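Local coordinates for protein type-iv like pilin ttha1219 (Thermus thermophilus, PDB 5G24) that is a type IV-like pilin, probably of the outer membrane, that may serve as a subunit of a pilus or pilus-like fibre, at the interface of chains A and B. Coordinates in Å, arbitrary orientation; residue numbers count along the deposited sequence, not the author numbering. Chains: chain A/B, Type-iv like pilin ttha1219.

The interface of chains A and B. Residues chain A 57-58, 61; chain B 95-96.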
ATOM      1  N   ALA A  57       1.498   7.003   2.333  1.00 28.73           N
ATOM      2  CA  ALA A  57       1.161   7.501   3.699  1.00 30.20           C
ATOM      3  C   ALA A  57       1.907   6.766   4.783  1.00 33.65           C
ATOM      4  O   ALA A  57       2.449   7.375   5.696  1.00 35.30           O
ATOM      5  CB  ALA A  57      -0.320   7.459   3.987  1.00 29.51           C
ATOM      6  N   ARG A  58       1.903   5.456   4.714  1.00 36.28           N
ATOM      7  CA  ARG A  58       2.597   4.674   5.741  1.00 40.49           C
ATOM      8  C   ARG A  58       4.094   4.927   5.735  1.00 39.13           C
ATOM      9  O   ARG A  58       4.714   4.944   6.752  1.00 41.96           O
ATOM     10  CB  ARG A  58       2.265   3.192   5.583  1.00 45.03           C
ATOM     11  CG  ARG A  58       0.817   2.855   5.941  1.00 49.35           C
ATOM     12  CD  ARG A  58       0.615   1.340   5.959  1.00 54.71           C
ATOM     13  NE  ARG A  58      -0.811   0.925   5.897  1.00 56.15           N
ATOM     14  CZ  ARG A  58      -1.208  -0.298   5.498  1.00 57.16           C
ATOM     15  NH1 ARG A  58      -0.292  -1.245   5.093  1.00 52.72           N
ATOM     16  NH2 ARG A  58      -2.529  -0.576   5.511  1.00 56.74           N
ATOM     17  N   TYR A  61       4.546   8.778   7.083  1.00 34.85           N
ATOM     18  CA  TYR A  61       4.242   8.892   8.446  1.00 37.23           C
ATOM     19  C   TYR A  61       5.482   8.661   9.321  1.00 39.50           C
ATOM     20  O   TYR A  61       5.586   9.275  10.386  1.00 38.79           O
ATOM     21  CB  TYR A  61       3.206   7.861   8.857  1.00 38.97           C
ATOM     22  CG  TYR A  61       2.760   7.945  10.320  1.00 41.35           C
ATOM     23  CD1 TYR A  61       1.746   8.824  10.705  1.00 41.20           C
ATOM     24  CD2 TYR A  61       3.338   7.139  11.290  1.00 44.88           C
ATOM     25  CE1 TYR A  61       1.322   8.893  11.998  1.00 43.89           C
ATOM     26  CE2 TYR A  61       2.934   7.207  12.631  1.00 47.29           C
ATOM     27  CZ  TYR A  61       1.908   8.078  12.974  1.00 48.35           C
ATOM     28  OH  TYR A  61       1.454   8.154  14.302  1.00 52.76           O
TER
ATOM     29  N   GLU B  95       1.259   4.186  10.974  1.00 68.26           N
ATOM     30  CA  GLU B  95       0.357   5.268  10.651  1.00 69.43           C
ATOM     31  C   GLU B  95      -0.988   5.177  11.394  1.00 71.42           C
ATOM     32  O   GLU B  95      -1.431   6.148  12.065  1.00 73.10           O
ATOM     33  CB  GLU B  95       0.204   5.399   9.113  1.00 68.64           C
ATOM     34  CG  GLU B  95      -0.367   6.782   8.720  1.00 70.06           C
ATOM     35  CD  GLU B  95      -1.524   6.812   7.750  1.00 68.86           C
ATOM     36  OE1 GLU B  95      -1.833   5.746   7.121  1.00 68.81           O
ATOM     37  OE2 GLU B  95      -2.071   7.974   7.591  1.00 70.32           O
ATOM     38  N   ILE B  96      -1.558   3.969  11.355  1.00 75.25           N
ATOM     39  CA  ILE B  96      -2.870   3.628  12.009  1.00 79.10           C
ATOM     40  C   ILE B  96      -2.977   4.159  13.469  1.00 81.03           C
ATOM     41  O   ILE B  96      -4.051   4.518  13.933  1.00 80.75           O
ATOM     42  CB  ILE B  96      -3.160   2.091  12.102  1.00 81.45           C
ATOM     43  CG1 ILE B  96      -2.232   1.188  11.249  1.00 82.89           C
ATOM     44  CG2 ILE B  96      -4.631   1.797  11.804  1.00 81.26           C
ATOM     45  CD1 ILE B  96      -2.312   1.371   9.739  1.00 81.20           C
TER
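A:Tyr61 lays one face of its ring against B:Glu95. The CA of B:Glu95 sits over the ring centre, 3.5 Å from the centroid, in a CH-pi contact. The B:Glu95 side chain then runs off past the ring edge, with its CG 3.5 Å from CD1 of A:Tyr61. A leucine here has no ring face, and the CA of B:Glu95 would probably lose its CH-pi support and be freer to shift. This is the tight part of the patch, which belongs to a two-fold interface between two copies of the pilin. It joins the C-terminal end of helix 35-61 of one chain to a loop of the other. The pairing may not be the biological one. With CG anti to the backbone N (chi1 -177°) and chi2 at 85°, the ring of A:Tyr61 turns a face to the loop. The B:Glu95 chain bends at chi2 (-131°), which brings its carboxylate back to the helix. There CD of B:Glu95 lies 4.0 Å from CB of A:Ala57. The A:Arg58 side is looser. Its extended chain crosses the B:Glu95 side chain at about a right angle. CG of A:Arg58 passes OE1 of B:Glu95 at 4.1 Å, while the guanidinium lies farther out. NE of A:Arg58 stays 5.1 Å from OE1 of B:Glu95. The opposite charges may still attract weakly at that range. At the far margin, the CD1 methyl of B:Ile96 lies 4.1 Å from NE of A:Arg58.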